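Local coordinates for protein formate oxidase (Aspergillus oryzae, PDB 5ZU2) that is a formate oxidase of the GMC oxidoreductase family that carries FAD and probably uses this flavin to oxidise formate, at residues Val33-Ala38 with Pro219-Val224; Asp8-Gly13 with Phe256-Glu261. The protein carries 1 engineered substitution. All coordinates share one frame; numbering follows the deposited sequence.

Interaction 1: residues Val33-Ala38 with Pro219-Val224. With FAD (flavin-adenine dinucleotide), chain D.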
loop_
_atom_site.group_PDB
_atom_site.type_symbol
_atom_site.label_atom_id
_atom_site.label_comp_id
_atom_site.label_asym_id
_atom_site.label_seq_id
_atom_site.Cartn_x
_atom_site.Cartn_y
_atom_site.Cartn_z
ATOM N N VAL A 33 -18.722 -12.772 -14.495
ATOM C CA VAL A 33 -17.498 -12.039 -14.190
ATOM C C VAL A 33 -16.305 -12.954 -14.432
ATOM O O VAL A 33 -16.262 -14.088 -13.931
ATOM C CB VAL A 33 -17.478 -11.504 -12.741
ATOM C CG1 VAL A 33 -16.234 -10.637 -12.520
ATOM C CG2 VAL A 33 -18.761 -10.709 -12.417
ATOM N N LEU A 34 -15.336 -12.456 -15.185
ATOM C CA LEU A 34 -14.070 -13.131 -15.405
ATOM C C LEU A 34 -12.959 -12.360 -14.710
ATOM O O LEU A 34 -12.912 -11.128 -14.792
ATOM C CB LEU A 34 -13.759 -13.223 -16.900
ATOM C CG LEU A 34 -12.308 -13.583 -17.221
ATOM C CD1 LEU A 34 -12.040 -15.026 -16.878
ATOM C CD2 LEU A 34 -12.009 -13.276 -18.676
ATOM N N ILE A 35 -12.053 -13.080 -14.054
ATOM C CA ILE A 35 -10.837 -12.491 -13.482
ATOM C C ILE A 35 -9.629 -13.157 -14.133
ATOM O O ILE A 35 -9.490 -14.385 -14.053
ATOM C CB ILE A 35 -10.762 -12.685 -11.965
ATOM C CG1 ILE A 35 -12.004 -12.129 -11.285
ATOM C CG2 ILE A 35 -9.490 -12.008 -11.446
ATOM C CD1 ILE A 35 -12.058 -12.446 -9.774
ATOM N N VAL A 36 -8.743 -12.359 -14.768
ATOM C CA VAL A 36 -7.444 -12.863 -15.226
ATOM C C VAL A 36 -6.359 -12.378 -14.272
ATOM O O VAL A 36 -6.375 -11.222 -13.823
ATOM C CB VAL A 36 -7.133 -12.471 -16.689
ATOM C CG1 VAL A 36 -8.125 -13.144 -17.643
ATOM C CG2 VAL A 36 -7.112 -10.990 -16.901
ATOM N N GLU A 37 -5.433 -13.280 -13.925
ATOM C CA GLU A 37 -4.436 -13.039 -12.884
ATOM C C GLU A 37 -3.170 -13.823 -13.211
ATOM O O GLU A 37 -3.253 -15.006 -13.570
ATOM C CB GLU A 37 -4.967 -13.457 -11.500
ATOM C CG GLU A 37 -3.894 -13.646 -10.437
ATOM C CD GLU A 37 -3.116 -12.359 -10.187
ATOM O OE1 GLU A 37 -3.741 -11.283 -10.265
ATOM O OE2 GLU A 37 -1.887 -12.408 -9.934
ATOM N N ALA A 38 -2.000 -13.175 -13.031
ATOM C CA ALA A 38 -0.724 -13.792 -13.414
ATOM C C ALA A 38 -0.278 -14.882 -12.444
ATOM O O ALA A 38 0.307 -15.880 -12.880
ATOM C CB ALA A 38 0.372 -12.727 -13.562
ATOM N N PRO A 219 -20.327 -18.862 -8.240
ATOM C CA PRO A 219 -20.262 -19.611 -9.503
ATOM C C PRO A 219 -20.245 -18.725 -10.722
ATOM O O PRO A 219 -19.819 -19.178 -11.787
ATOM C CB PRO A 219 -21.538 -20.468 -9.474
ATOM C CG PRO A 219 -22.162 -20.268 -8.114
ATOM C CD PRO A 219 -21.645 -18.962 -7.593
ATOM N N ASN A 220 -20.697 -17.481 -10.612
ATOM C CA ASN A 220 -20.688 -16.583 -11.755
ATOM C C ASN A 220 -19.345 -15.887 -11.961
ATOM O O ASN A 220 -19.185 -15.170 -12.953
ATOM C CB ASN A 220 -21.804 -15.542 -11.627
ATOM C CG ASN A 220 -21.881 -14.923 -10.252
ATOM O OD1 ASN A 220 -21.537 -15.549 -9.252
ATOM N ND2 ASN A 220 -22.329 -13.676 -10.197
ATOM N N ILE A 221 -18.378 -16.078 -11.078
ATOM C CA ILE A 221 -17.034 -15.557 -11.294
ATOM C C ILE A 221 -16.195 -16.679 -11.860
ATOM O O ILE A 221 -16.062 -17.732 -11.226
ATOM C CB ILE A 221 -16.399 -15.021 -10.003
ATOM C CG1 ILE A 221 -17.236 -13.887 -9.406
ATOM C CG2 ILE A 221 -14.999 -14.518 -10.304
ATOM C CD1 ILE A 221 -16.664 -13.305 -8.139
ATOM N N THR A 222 -15.643 -16.464 -13.050
ATOM C CA THR A 222 -14.611 -17.331 -13.599
ATOM C C THR A 222 -13.249 -16.718 -13.255
ATOM O O THR A 222 -12.966 -15.552 -13.580
ATOM C CB THR A 222 -14.772 -17.528 -15.115
ATOM O OG1 THR A 222 -16.040 -18.143 -15.389
ATOM C CG2 THR A 222 -13.701 -18.475 -15.654
ATOM N N ILE A 223 -12.426 -17.495 -12.564
ATOM C CA ILE A 223 -11.082 -17.097 -12.175
ATOM C C ILE A 223 -10.081 -17.862 -13.042
ATOM O O ILE A 223 -10.010 -19.095 -12.994
ATOM C CB ILE A 223 -10.845 -17.341 -10.676
ATOM C CG1 ILE A 223 -11.802 -16.464 -9.846
ATOM C CG2 ILE A 223 -9.422 -17.025 -10.320
ATOM C CD1 ILE A 223 -11.664 -16.589 -8.312
ATOM N N VAL A 224 -9.302 -17.133 -13.832
ATOM C CA VAL A 224 -8.267 -17.741 -14.668
ATOM C C VAL A 224 -6.901 -17.300 -14.146
ATOM O O VAL A 224 -6.433 -16.203 -14.479
ATOM C CB VAL A 224 -8.476 -17.381 -16.148
ATOM C CG1 VAL A 224 -7.312 -17.856 -17.009
ATOM C CG2 VAL A 224 -9.783 -17.967 -16.660
HETATM P PA FAD D . -2.333 -5.134 -6.360
HETATM O O1A FAD D . -0.879 -5.288 -6.392
HETATM O O2A FAD D . -2.984 -5.538 -5.044
HETATM O O5B FAD D . -3.056 -5.983 -7.548
HETATM C C5B FAD D . -2.490 -6.078 -8.875
HETATM C C4B FAD D . -2.789 -7.466 -9.392
HETATM O O4B FAD D . -2.595 -7.518 -10.827
HETATM C C3B FAD D . -1.932 -8.586 -8.796
HETATM O O3B FAD D . -2.707 -9.734 -8.468
HETATM C C2B FAD D . -0.964 -8.917 -9.932
HETATM O O2B FAD D . -0.466 -10.259 -9.896
HETATM C C1B FAD D . -1.854 -8.671 -11.145
HETATM N N9A FAD D . -1.103 -8.419 -12.370
HETATM C C8A FAD D . -0.167 -7.438 -12.540
HETATM N N7A FAD D . 0.371 -7.413 -13.734
HETATM C C5A FAD D . -0.229 -8.472 -14.390
HETATM C C6A FAD D . -0.081 -8.982 -15.695
HETATM N N6A FAD D . 0.767 -8.470 -16.595
HETATM N N1A FAD D . -0.848 -10.043 -16.046
HETATM C C2A FAD D . -1.688 -10.550 -15.142
HETATM N N3A FAD D . -1.907 -10.160 -13.883
HETATM C C4A FAD D . -1.139 -9.109 -13.563
HETATM N N1 FAD D . -0.980 -1.064 2.631
HETATM C C2 FAD D . -1.536 -0.771 3.843
HETATM O O2 FAD D . -2.553 -0.068 3.934
HETATM N N3 FAD D . -0.951 -1.275 5.013
HETATM C C4 FAD D . 0.190 -2.073 5.084
HETATM O O4 FAD D . 0.625 -2.449 6.177
HETATM C C4X FAD D . 0.763 -2.378 3.777
HETATM N N5 FAD D . 1.845 -3.121 3.736
HETATM C C5X FAD D . 2.389 -3.411 2.500
HETATM C C6 FAD D . 3.525 -4.225 2.447
HETATM C C7 FAD D . 4.108 -4.566 1.232
HETATM C C7M FAD D . 5.342 -5.439 1.218
HETATM C C8 FAD D . 3.537 -4.088 0.037
HETATM C C8M FAD D . 4.135 -4.437 -1.296
HETATM C C9 FAD D . 2.394 -3.286 0.085
HETATM C C9A FAD D . 1.816 -2.943 1.304
HETATM N N10 FAD D . 0.646 -2.151 1.395
HETATM C C10 FAD D . 0.102 -1.837 2.612
HETATM C "C1'" FAD D . 0.035 -1.563 0.203
HETATM C "C2'" FAD D . -1.196 -2.290 -0.302
HETATM O "O2'" FAD D . -1.052 -3.695 -0.109
HETATM C "C3'" FAD D . -1.328 -1.999 -1.798
HETATM O "O3'" FAD D . -1.199 -0.602 -2.046
HETATM C "C4'" FAD D . -2.606 -2.497 -2.465
HETATM O "O4'" FAD D . -2.762 -3.888 -2.167
HETATM C "C5'" FAD D . -2.555 -2.198 -3.947
HETATM O "O5'" FAD D . -3.728 -2.749 -4.576
HETATM P P FAD D . -3.906 -2.740 -6.133
HETATM O O1P FAD D . -5.213 -3.501 -6.368
HETATM O O2P FAD D . -3.738 -1.323 -6.598
HETATM O O3P FAD D . -2.708 -3.626 -6.669
#
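Ile35 and Ile223 run alongside each other on one face of a parallel strand pair, with Ile35 CD1 4.0 Å from Ile223 CG1. The same methyl also slants across Ile221, where CD1 meets CG2 of Ile221 at 3.6 Å. It gets there because CG1 of Ile35 lies anti to the carbonyl carbon (chi1 -56°) and the chain runs on extended. The opposite face belongs to Leu34, whose CD1 meets CG2 of Val224 at 3.7 Å and also sits beside the carbonyl oxygen of Thr222.

Between these two layers the backbones form a regular parallel ladder. Thr222 N donates to Val33 O, Ile35 N to Thr222 O and Val224 N to Ile35 O, the last nearly straight at 173°; Glu37 N to Val224 O closes it more bent, at 3.1 Å. Past the ladder, Glu37 bends at chi2 (61°) and turns its carboxylate to the adenosine ribose of FAD. OE1 accepts from O3B and OE2 from O2B, each at 2.6 Å, while Gly14 N and Gly39 N donate to the same two oxygens, fixing the group as in other Rossmann-type dinucleotide sites.

Strand 221-224 is the edge of the five-stranded parallel sheet; strand 33-36 separates it from strand 9-12, and helix 16-25 packs on Val33 and Ile35 through Ala22.

Interaction 2: residues Asp8-Gly13 with Phe256-Glu261. With FAD (flavin-adenine dinucleotide), chain D.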
loop_
_atom_site.group_PDB
_atom_site.type_symbol
_atom_site.label_atom_id
_atom_site.label_comp_id
_atom_site.label_asym_id
_atom_site.label_seq_id
_atom_site.Cartn_x
_atom_site.Cartn_y
_atom_site.Cartn_z
ATOM N N ASP A 8 -19.923 -10.628 -18.953
ATOM C CA ASP A 8 -20.369 -9.239 -18.804
ATOM C C ASP A 8 -19.216 -8.334 -18.409
ATOM O O ASP A 8 -19.050 -7.246 -18.979
ATOM C CB ASP A 8 -21.474 -9.085 -17.756
ATOM C CG ASP A 8 -22.853 -9.400 -18.287
ATOM O OD1 ASP A 8 -23.062 -9.373 -19.516
ATOM O OD2 ASP A 8 -23.745 -9.626 -17.446
ATOM N N PHE A 9 -18.399 -8.769 -17.452
ATOM C CA PHE A 9 -17.324 -7.942 -16.923
ATOM C C PHE A 9 -16.031 -8.736 -16.861
ATOM O O PHE A 9 -16.007 -9.849 -16.336
ATOM C CB PHE A 9 -17.679 -7.417 -15.527
ATOM C CG PHE A 9 -18.804 -6.455 -15.533
ATOM C CD1 PHE A 9 -18.645 -5.207 -16.109
ATOM C CD2 PHE A 9 -20.032 -6.800 -15.004
ATOM C CE1 PHE A 9 -19.693 -4.319 -16.137
ATOM C CE2 PHE A 9 -21.088 -5.917 -15.035
ATOM C CZ PHE A 9 -20.927 -4.682 -15.604
ATOM N N VAL A 10 -14.952 -8.138 -17.353
ATOM C CA VAL A 10 -13.621 -8.727 -17.289
ATOM C C VAL A 10 -12.768 -7.845 -16.400
ATOM O O VAL A 10 -12.611 -6.650 -16.675
ATOM C CB VAL A 10 -12.988 -8.864 -18.681
ATOM C CG1 VAL A 10 -11.537 -9.282 -18.555
ATOM C CG2 VAL A 10 -13.778 -9.873 -19.539
ATOM N N ILE A 11 -12.247 -8.418 -15.317
ATOM C CA ILE A 11 -11.252 -7.759 -14.475
ATOM C C ILE A 11 -9.871 -8.289 -14.851
ATOM O O ILE A 11 -9.636 -9.508 -14.866
ATOM C CB ILE A 11 -11.533 -7.959 -12.979
ATOM C CG1 ILE A 11 -12.696 -7.073 -12.514
ATOM C CG2 ILE A 11 -10.288 -7.654 -12.180
ATOM C CD1 ILE A 11 -14.065 -7.475 -12.996
ATOM N N VAL A 12 -8.971 -7.377 -15.181
ATOM C CA VAL A 12 -7.615 -7.705 -15.582
ATOM C C VAL A 12 -6.740 -7.459 -14.359
ATOM O O VAL A 12 -6.490 -6.311 -13.984
ATOM C CB VAL A 12 -7.181 -6.864 -16.786
ATOM C CG1 VAL A 12 -5.829 -7.316 -17.321
ATOM C CG2 VAL A 12 -8.281 -6.896 -17.866
ATOM N N GLY A 13 -6.318 -8.538 -13.698
ATOM C CA GLY A 13 -5.533 -8.429 -12.483
ATOM C C GLY A 13 -6.347 -8.657 -11.222
ATOM O O GLY A 13 -7.081 -7.766 -10.801
ATOM N N PHE A 256 -10.229 -12.940 -24.329
ATOM C CA PHE A 256 -11.454 -12.934 -23.538
ATOM C C PHE A 256 -12.138 -11.593 -23.721
ATOM O O PHE A 256 -11.475 -10.555 -23.787
ATOM C CB PHE A 256 -11.200 -13.201 -22.058
ATOM C CG PHE A 256 -10.616 -14.549 -21.787
ATOM C CD1 PHE A 256 -11.329 -15.699 -22.074
ATOM C CD2 PHE A 256 -9.340 -14.674 -21.258
ATOM C CE1 PHE A 256 -10.790 -16.949 -21.832
ATOM C CE2 PHE A 256 -8.799 -15.916 -21.007
ATOM C CZ PHE A 256 -9.520 -17.053 -21.300
ATOM N N PHE A 257 -13.462 -11.620 -23.825
ATOM C CA PHE A 257 -14.205 -10.443 -24.222
ATOM C C PHE A 257 -15.185 -10.071 -23.124
ATOM O O PHE A 257 -15.707 -10.935 -22.404
ATOM C CB PHE A 257 -14.934 -10.678 -25.566
ATOM C CG PHE A 257 -14.002 -10.916 -26.716
ATOM C CD1 PHE A 257 -13.431 -9.858 -27.391
ATOM C CD2 PHE A 257 -13.669 -12.202 -27.095
ATOM C CE1 PHE A 257 -12.551 -10.066 -28.434
ATOM C CE2 PHE A 257 -12.787 -12.423 -28.138
ATOM C CZ PHE A 257 -12.222 -11.351 -28.803
ATOM N N ALA A 258 -15.403 -8.771 -22.989
ATOM C CA ALA A 258 -16.390 -8.237 -22.065
ATOM C C ALA A 258 -17.543 -7.657 -22.870
ATOM O O ALA A 258 -17.342 -6.835 -23.777
ATOM C CB ALA A 258 -15.793 -7.168 -21.150
ATOM N N ASP A 259 -18.743 -8.086 -22.541
ATOM C CA ASP A 259 -19.904 -7.535 -23.214
ATOM C C ASP A 259 -20.375 -6.227 -22.597
ATOM O O ASP A 259 -21.065 -5.464 -23.278
ATOM C CB ASP A 259 -20.998 -8.578 -23.236
ATOM C CG ASP A 259 -20.611 -9.748 -24.072
ATOM O OD1 ASP A 259 -19.855 -9.526 -25.055
ATOM O OD2 ASP A 259 -21.012 -10.872 -23.722
ATOM N N ARG A 260 -20.045 -5.959 -21.327
ATOM C CA ARG A 260 -20.298 -4.641 -20.749
ATOM C C ARG A 260 -19.038 -3.787 -20.625
ATOM O O ARG A 260 -18.923 -2.763 -21.300
ATOM C CB ARG A 260 -20.966 -4.798 -19.380
ATOM C CG ARG A 260 -22.283 -5.581 -19.463
ATOM C CD ARG A 260 -23.240 -5.018 -20.522
ATOM N NE ARG A 260 -24.439 -5.845 -20.625
ATOM C CZ ARG A 260 -25.618 -5.521 -20.118
ATOM N NH1 ARG A 260 -25.784 -4.360 -19.475
ATOM N NH2 ARG A 260 -26.629 -6.365 -20.256
ATOM N N GLU A 261 -18.064 -4.207 -19.814
ATOM C CA GLU A 261 -16.920 -3.349 -19.519
ATOM C C GLU A 261 -15.709 -4.164 -19.080
ATOM O O GLU A 261 -15.841 -5.204 -18.435
ATOM C CB GLU A 261 -17.248 -2.329 -18.420
ATOM C CG GLU A 261 -18.382 -1.396 -18.710
ATOM C CD GLU A 261 -18.408 -0.244 -17.773
ATOM O OE1 GLU A 261 -17.319 0.132 -17.323
ATOM O OE2 GLU A 261 -19.504 0.290 -17.494
HETATM P PA FAD D . -2.333 -5.134 -6.360
HETATM O O1A FAD D . -0.879 -5.288 -6.392
HETATM O O2A FAD D . -2.984 -5.538 -5.044
HETATM O O5B FAD D . -3.056 -5.983 -7.548
HETATM C C5B FAD D . -2.490 -6.078 -8.875
HETATM C C4B FAD D . -2.789 -7.466 -9.392
HETATM O O4B FAD D . -2.595 -7.518 -10.827
HETATM C C3B FAD D . -1.932 -8.586 -8.796
HETATM O O3B FAD D . -2.707 -9.734 -8.468
HETATM C C2B FAD D . -0.964 -8.917 -9.932
HETATM O O2B FAD D . -0.466 -10.259 -9.896
HETATM C C1B FAD D . -1.854 -8.671 -11.145
HETATM N N9A FAD D . -1.103 -8.419 -12.370
HETATM C C8A FAD D . -0.167 -7.438 -12.540
HETATM N N7A FAD D . 0.371 -7.413 -13.734
HETATM C C5A FAD D . -0.229 -8.472 -14.390
HETATM C C6A FAD D . -0.081 -8.982 -15.695
HETATM N N6A FAD D . 0.767 -8.470 -16.595
HETATM N N1A FAD D . -0.848 -10.043 -16.046
HETATM C C2A FAD D . -1.688 -10.550 -15.142
HETATM N N3A FAD D . -1.907 -10.160 -13.883
HETATM C C4A FAD D . -1.139 -9.109 -13.563
HETATM N N1 FAD D . -0.980 -1.064 2.631
HETATM C C2 FAD D . -1.536 -0.771 3.843
HETATM O O2 FAD D . -2.553 -0.068 3.934
HETATM N N3 FAD D . -0.951 -1.275 5.013
HETATM C C4 FAD D . 0.190 -2.073 5.084
HETATM O O4 FAD D . 0.625 -2.449 6.177
HETATM C C4X FAD D . 0.763 -2.378 3.777
HETATM N N5 FAD D . 1.845 -3.121 3.736
HETATM C C5X FAD D . 2.389 -3.411 2.500
HETATM C C6 FAD D . 3.525 -4.225 2.447
HETATM C C7 FAD D . 4.108 -4.566 1.232
HETATM C C7M FAD D . 5.342 -5.439 1.218
HETATM C C8 FAD D . 3.537 -4.088 0.037
HETATM C C8M FAD D . 4.135 -4.437 -1.296
HETATM C C9 FAD D . 2.394 -3.286 0.085
HETATM C C9A FAD D . 1.816 -2.943 1.304
HETATM N N10 FAD D . 0.646 -2.151 1.395
HETATM C C10 FAD D . 0.102 -1.837 2.612
HETATM C "C1'" FAD D . 0.035 -1.563 0.203
HETATM C "C2'" FAD D . -1.196 -2.290 -0.302
HETATM O "O2'" FAD D . -1.052 -3.695 -0.109
HETATM C "C3'" FAD D . -1.328 -1.999 -1.798
HETATM O "O3'" FAD D . -1.199 -0.602 -2.046
HETATM C "C4'" FAD D . -2.606 -2.497 -2.465
HETATM O "O4'" FAD D . -2.762 -3.888 -2.167
HETATM C "C5'" FAD D . -2.555 -2.198 -3.947
HETATM O "O5'" FAD D . -3.728 -2.749 -4.576
HETATM P P FAD D . -3.906 -2.740 -6.133
HETATM O O1P FAD D . -5.213 -3.501 -6.368
HETATM O O2P FAD D . -3.738 -1.323 -6.598
HETATM O O3P FAD D . -2.708 -3.626 -6.669
HETATM O O HOH W 1 -24.913 -8.319 -21.578
#
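Arg260 and Asp8 run abreast in the same direction, where strand 253-258 has turned a corner and is about to continue as strand 261-264. Arg260 CB rests 3.1 Å from the carbonyl oxygen of Asp8 and 3.5 Å from CE1 of Phe9. CG comes next, placed over one face of the Phe9 ring and 3.9 Å from Asp8 OD1. At chi2 the chain bends (-52°), then runs out extended to the guanidinium. NE is 3.9 Å from Asp8 OD1, a long salt bridge with the oxygen well out of the guanidinium plane. A water at the guanidinium edge does the joining: it accepts from Arg260 NE at 2.7 Å and donates to Asp8 OD1 at 3.0 Å. NH2 has its own salt bridge to Asp575.

Next to this side chain, the backbone holds the corner. Arg260 N donates to Asp8 O at 2.9 Å, Glu261 N adds a weak bond to the same oxygen, and Val10 N reaches Glu261 O at 3.3 Å. Glu261 CB touches the Phe9 ring at its edge, in plane, while its carboxylate turns to Arg539 and His573. On the strand 253-258 side, Val10 CG2 packs on Ala258 CB.

With no N-H aimed at the carboxylate, the Asp8-Arg260 attraction is probably diffuse and softened by the bridging water. Every direct hydrogen bond between the two segments is made by backbone atoms, while the charged ends of Arg260 and Glu261 tie the corner to the C-terminal part of the chain.

Overall arrangement
The two contacts are neighbours in one Rossmann-type sheet, their centres about 9 Å apart, and interaction 1 is nested inside the chain loop that interaction 2 closes. Strands 33-36 and 9-12 join them directly: Leu34 O lies 2.8 Å from Ile11 N and Val36 O 2.7 Å from Gly13 N, both probable hydrogen bonds. Leu34 CD2 also packs on Phe256 CB at 3.5 Å. Both strands end at the adenosine half of FAD, where Gly13 CA comes 3.5 Å from the ribose O4B and Ala38 N 3.1 Å from the adenine N3A. The flavin lies well beyond, with its N5 16.9 Å from Glu37 OE2, so only the strand ends reach the cofactor and the rest is sheet packing.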